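Side-chain contacts in putative NAD(P)H nitroreductase ydfN (Bacillus subtilis, PDB 3BEM), which is a putative FMN-dependent nitroreductase that may contribute to the breakdown of aromatic compounds, working as a homodimer: residues A14-L19 / F154-A159; S129-E132 / F138-D141. The protein carries 3 engineered substitutions. One frame throughout, in Å; residues are numbered along the deposited sequence. Where two conformers were deposited one is given.

Contact 1 of 2, residues A14-L19 / F154-A159. Engineered in segment 154-159: Ala159 (natural residue Lys).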
loop_
_atom_site.group_PDB
_atom_site.type_symbol
_atom_site.label_atom_id
_atom_site.label_comp_id
_atom_site.label_asym_id
_atom_site.label_seq_id
_atom_site.Cartn_x
_atom_site.Cartn_y
_atom_site.Cartn_z
ATOM N N ALA B 14 4.173 -10.906 -17.916
ATOM C CA ALA B 14 3.114 -10.611 -18.859
ATOM C C ALA B 14 1.760 -10.780 -18.186
ATOM O O ALA B 14 0.864 -9.960 -18.355
ATOM C CB ALA B 14 3.243 -11.522 -20.064
ATOM N N GLU B 15 1.589 -11.849 -17.399
ATOM C CA GLU B 15 0.325 -12.030 -16.672
ATOM C C GLU B 15 0.015 -10.905 -15.692
ATOM O O GLU B 15 -1.106 -10.384 -15.643
ATOM C CB GLU B 15 0.373 -13.313 -15.883
ATOM C CG GLU B 15 0.055 -14.486 -16.734
ATOM C CD GLU B 15 -1.463 -14.649 -16.916
ATOM O OE1 GLU B 15 -2.206 -14.681 -15.893
ATOM O OE2 GLU B 15 -1.901 -14.731 -18.085
ATOM N N PHE B 16 1.028 -10.519 -14.922
ATOM C CA PHE B 16 0.838 -9.486 -13.924
ATOM C C PHE B 16 0.520 -8.154 -14.614
ATOM O O PHE B 16 -0.325 -7.367 -14.148
ATOM C CB PHE B 16 2.031 -9.388 -12.971
ATOM C CG PHE B 16 1.808 -8.437 -11.842
ATOM C CD1 PHE B 16 0.771 -8.633 -10.906
ATOM C CD2 PHE B 16 2.570 -7.273 -11.745
ATOM C CE1 PHE B 16 0.521 -7.736 -9.900
ATOM C CE2 PHE B 16 2.309 -6.340 -10.690
ATOM C CZ PHE B 16 1.308 -6.582 -9.771
ATOM N N THR B 17 1.194 -7.916 -15.747
ATOM C CA THR B 17 0.990 -6.663 -16.513
ATOM C C THR B 17 -0.455 -6.565 -16.969
ATOM O O THR B 17 -1.098 -5.515 -16.843
ATOM C CB THR B 17 1.947 -6.628 -17.715
ATOM O OG1 THR B 17 3.268 -6.522 -17.198
ATOM C CG2 THR B 17 1.661 -5.475 -18.647
ATOM N N HIS B 18 -0.988 -7.674 -17.454
ATOM C CA HIS B 18 -2.404 -7.696 -17.821
ATOM C C HIS B 18 -3.333 -7.408 -16.626
ATOM O O HIS B 18 -4.271 -6.620 -16.718
ATOM C CB HIS B 18 -2.750 -9.039 -18.438
ATOM C CG HIS B 18 -4.148 -9.097 -18.937
ATOM N ND1 HIS B 18 -4.579 -8.360 -20.015
ATOM C CD2 HIS B 18 -5.229 -9.766 -18.484
ATOM C CE1 HIS B 18 -5.861 -8.592 -20.216
ATOM N NE2 HIS B 18 -6.280 -9.446 -19.302
ATOM N N LEU B 19 -3.064 -8.043 -15.486
ATOM C CA LEU B 19 -3.870 -7.824 -14.282
ATOM C C LEU B 19 -3.882 -6.331 -13.949
ATOM O O LEU B 19 -4.947 -5.749 -13.673
ATOM C CB LEU B 19 -3.307 -8.645 -13.088
ATOM C CG LEU B 19 -4.129 -8.569 -11.797
ATOM C CD1 LEU B 19 -5.493 -9.238 -11.921
ATOM C CD2 LEU B 19 -3.327 -9.203 -10.667
ATOM N N PHE B 154 -5.202 -6.345 -1.267
ATOM C CA PHE B 154 -6.646 -6.686 -1.384
ATOM C C PHE B 154 -7.193 -6.374 -2.787
ATOM O O PHE B 154 -7.863 -7.195 -3.403
ATOM C CB PHE B 154 -7.507 -5.991 -0.330
ATOM C CG PHE B 154 -8.979 -6.355 -0.470
ATOM C CD1 PHE B 154 -9.449 -7.585 -0.025
ATOM C CD2 PHE B 154 -9.830 -5.568 -1.233
ATOM C CE1 PHE B 154 -10.748 -7.957 -0.252
ATOM C CE2 PHE B 154 -11.131 -5.951 -1.468
ATOM C CZ PHE B 154 -11.583 -7.154 -0.966
HETATM N N MSE B 155 -6.944 -5.167 -3.257
HETATM C CA MSE B 155 -7.474 -4.728 -4.541
HETATM C C MSE B 155 -6.962 -5.606 -5.708
HETATM O O MSE B 155 -7.721 -5.898 -6.611
HETATM C CB MSE B 155 -7.254 -3.213 -4.723
HETATM C CG MSE B 155 -8.072 -2.437 -3.771
HETATM SE SE MSE B 155 -7.898 -0.541 -4.253
HETATM C CE MSE B 155 -6.271 -0.144 -3.228
ATOM N N LEU B 156 -5.664 -5.968 -5.714
ATOM C CA LEU B 156 -5.127 -6.846 -6.759
ATOM C C LEU B 156 -5.693 -8.271 -6.650
ATOM O O LEU B 156 -5.981 -8.886 -7.681
ATOM C CB LEU B 156 -3.622 -6.853 -6.759
ATOM C CG LEU B 156 -3.037 -5.512 -7.288
ATOM C CD1 LEU B 156 -1.574 -5.455 -6.812
ATOM C CD2 LEU B 156 -3.229 -5.328 -8.821
ATOM N N SER B 157 -5.916 -8.743 -5.418
ATOM C CA SER B 157 -6.600 -10.037 -5.217
ATOM C C SER B 157 -8.022 -10.018 -5.796
ATOM O O SER B 157 -8.455 -10.923 -6.482
ATOM C CB SER B 157 -6.641 -10.386 -3.726
ATOM O OG SER B 157 -5.325 -10.477 -3.166
ATOM N N ALA B 158 -8.762 -8.951 -5.495
ATOM C CA ALA B 158 -10.097 -8.773 -6.029
ATOM C C ALA B 158 -10.126 -8.775 -7.535
ATOM O O ALA B 158 -10.914 -9.463 -8.163
ATOM C CB ALA B 158 -10.716 -7.510 -5.449
ATOM N N ALA B 159 -9.176 -8.072 -8.122
ATOM C CA ALA B 159 -9.045 -7.987 -9.570
ATOM C C ALA B 159 -8.756 -9.347 -10.173
ATOM O O ALA B 159 -9.354 -9.740 -11.176
ATOM C CB ALA B 159 -7.932 -6.990 -9.955
#
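Leu19 points from helix 12-22 at helix 136-161 and forks over its backbone. With chi1 at -176°, its CG is anti to the backbone N, which carries both methyls to the other helix. One methyl, CD1, lies against Ala159. Leu19 CD1 is 3.7 Å from Ala159 C. Ala159 CB is 3.9 Å from Leu19 CD1. Ala159 is engineered; the natural protein has Lys here. The other methyl, Leu19 CD2, turns to the preceding turn and lies 4.0 Å from Leu156 O. Leu19 CD2 is 4.3 Å from Leu156 CD2. Leu156 thus meets Leu19 with one methyl and Phe16 with the other. Leu156 CD1 comes to the rim of the Phe16 ring, near the ring plane, 4.3 Å from Phe16 CZ. The axes of 14-19 and 154-159 run nearly at right angles and approach to 11.4 Å. In this nitroreductase-family homodimer the crossing joins the N-terminal helix to the long helix 136-161, whose far side packs on the sheet through Phe154 and Ala158. Phe16 packs on Ser157 of the second subunit, and Leu156 on Phe16 of that subunit. Arg23, which binds FMN, lies about 4 Å from Ala159, between side chains.

Contact 2 of 2, residues S129-E132 / F138-D141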
loop_
_atom_site.group_PDB
_atom_site.type_symbol
_atom_site.label_atom_id
_atom_site.label_comp_id
_atom_site.label_asym_id
_atom_site.label_seq_id
_atom_site.Cartn_x
_atom_site.Cartn_y
_atom_site.Cartn_z
ATOM N N SER B 129 10.115 -1.585 21.806
ATOM C CA SER B 129 10.844 -0.367 21.997
ATOM C C SER B 129 11.013 0.449 20.714
ATOM O O SER B 129 11.045 1.646 20.794
ATOM C CB SER B 129 12.200 -0.619 22.682
ATOM O OG SER B 129 13.098 -1.243 21.801
ATOM N N PHE B 130 11.108 -0.197 19.556
ATOM C CA PHE B 130 11.128 0.533 18.283
ATOM C C PHE B 130 9.912 1.485 18.189
ATOM O O PHE B 130 10.054 2.664 17.881
ATOM C CB PHE B 130 11.131 -0.423 17.090
ATOM C CG PHE B 130 11.476 0.236 15.789
ATOM C CD1 PHE B 130 10.495 0.792 14.994
ATOM C CD2 PHE B 130 12.791 0.299 15.355
ATOM C CE1 PHE B 130 10.789 1.391 13.791
ATOM C CE2 PHE B 130 13.103 0.903 14.150
ATOM C CZ PHE B 130 12.100 1.471 13.374
ATOM N N TYR B 131 8.722 0.981 18.488
ATOM C CA TYR B 131 7.522 1.776 18.478
ATOM C C TYR B 131 7.441 2.779 19.629
ATOM O O TYR B 131 7.256 3.961 19.413
ATOM C CB TYR B 131 6.262 0.892 18.485
ATOM C CG TYR B 131 5.967 0.296 17.113
ATOM C CD1 TYR B 131 6.767 -0.722 16.578
ATOM C CD2 TYR B 131 4.944 0.816 16.322
ATOM C CE1 TYR B 131 6.497 -1.262 15.327
ATOM C CE2 TYR B 131 4.655 0.261 15.048
ATOM C CZ TYR B 131 5.456 -0.751 14.553
ATOM O OH TYR B 131 5.195 -1.229 13.289
ATOM N N GLU B 132 7.614 2.303 20.845
ATOM C CA GLU B 132 7.517 3.209 22.001
ATOM C C GLU B 132 8.564 4.326 21.961
ATOM O O GLU B 132 8.253 5.454 22.331
ATOM C CB GLU B 132 7.623 2.438 23.324
ATOM C CG GLU B 132 6.535 1.407 23.590
ATOM C CD GLU B 132 5.214 1.986 24.101
ATOM O OE1 GLU B 132 4.889 3.188 23.826
ATOM O OE2 GLU B 132 4.491 1.203 24.782
ATOM N N PHE B 138 4.421 8.082 15.191
ATOM C CA PHE B 138 4.977 6.926 14.502
ATOM C C PHE B 138 3.996 5.729 14.520
ATOM O O PHE B 138 3.816 5.061 13.509
ATOM C CB PHE B 138 6.331 6.513 15.066
ATOM C CG PHE B 138 6.914 5.308 14.372
ATOM C CD1 PHE B 138 7.412 5.427 13.075
ATOM C CD2 PHE B 138 6.903 4.048 14.974
ATOM C CE1 PHE B 138 7.906 4.312 12.398
ATOM C CE2 PHE B 138 7.403 2.942 14.292
ATOM C CZ PHE B 138 7.893 3.099 12.992
ATOM N N LYS B 139 3.383 5.444 15.662
ATOM C CA LYS B 139 2.397 4.385 15.801
ATOM C C LYS B 139 1.259 4.554 14.819
ATOM O O LYS B 139 0.794 3.595 14.222
ATOM C CB LYS B 139 1.827 4.342 17.226
ATOM C CG LYS B 139 2.826 3.879 18.304
ATOM C CD LYS B 139 2.223 4.030 19.668
ATOM C CE LYS B 139 3.245 3.812 20.743
ATOM N NZ LYS B 139 2.591 4.015 22.085
ATOM N N ARG B 140 0.813 5.802 14.645
ATOM C CA ARG B 140 -0.262 6.085 13.704
ATOM C C ARG B 140 0.227 6.002 12.254
ATOM O O ARG B 140 -0.509 5.498 11.390
ATOM C CB ARG B 140 -0.858 7.469 14.022
ATOM C CG ARG B 140 -2.015 7.842 13.151
ATOM C CD ARG B 140 -2.756 9.057 13.699
ATOM N NE ARG B 140 -3.811 9.342 12.761
ATOM C CZ ARG B 140 -3.671 10.108 11.700
ATOM N NH1 ARG B 140 -2.547 10.762 11.484
ATOM N NH2 ARG B 140 -4.687 10.218 10.848
ATOM N N ASP B 141 1.414 6.536 11.988
ATOM C CA ASP B 141 2.030 6.409 10.663
ATOM C C ASP B 141 2.079 4.926 10.248
ATOM O O ASP B 141 1.799 4.597 9.084
ATOM C CB ASP B 141 3.468 6.905 10.642
ATOM C CG ASP B 141 3.622 8.388 10.810
ATOM O OD1 ASP B 141 2.598 9.111 10.772
ATOM O OD2 ASP B 141 4.809 8.801 10.975
#
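An aromatic cluster of Phe130, Tyr131 and Phe138 packs in the corner where helix 117-134 gives way to helix 136-161. Phe138 is the shared member. Its first torsion sets CG anti to the backbone N, and the ring touches both aromatics of the other helix. It turns an edge to the face of Tyr131. The leading atom is Phe138 CE2, which lies 3.8 Å from Tyr131 CD2, above the ring plane and toward its rim. The planes of this edge-to-face pair meet at 58°. With Phe130 the pairing is oblique, and the ring centroids are 5.6 Å apart. Here Phe138 CZ approaches the edge of the Phe130 ring, 3.5 Å from Phe130 CE1. Lys139 borders the cluster. Lys139 CG sits at the edge of the Tyr131 ring, 4.2 Å from Tyr131 CD2.

From there the lysine chain runs out extended to a salt bridge, with Lys139 NZ 3.0 Å from Glu132 OE1. The glutamate chain bends at chi2 (-80°), which brings its carboxylate back to the lysine. The ammonium approaches from above the carboxylate plane, 48° out of it. Lys139 NZ also pairs with Glu136 and bonds to Tyr99 OH, so several partners hold the amine. Tyr131 OH bonds to His58 NE2.

Gly170 and Ile169 of the second subunit, both FMN-binding residues, pack on Phe130 and Phe138 respectively. Phe130 also meets the ring of Phe54, and its side chain is about 6 Å from a bound FMN. This aromatic cluster at a helix corner, with a salt bridge beside it, borders the flavin pocket at the subunit interface, as in nitroreductase-family dimers.

Overall arrangement
Both contacts use helix 136-161, one toward each end. Contact 1 sets helix 12-22 across its C-terminal part; contact 2 sets helix 117-134 against its start. Their centres are 32 Å apart, on opposite sides of the chain's centre, and they do not touch. Both are mainly buried, but contact 2 has an exposed member, Glu132. The chemistry differs accordingly. Contact 1 is made by apolar side chains, with no polar bond between its segments; leucine methyls do most of the work, and it joins segments far apart in sequence. Contact 2 joins near neighbours in the chain and combines aromatic rings with a charged pair. Each also touches the second subunit, so both lie near the dimer interface.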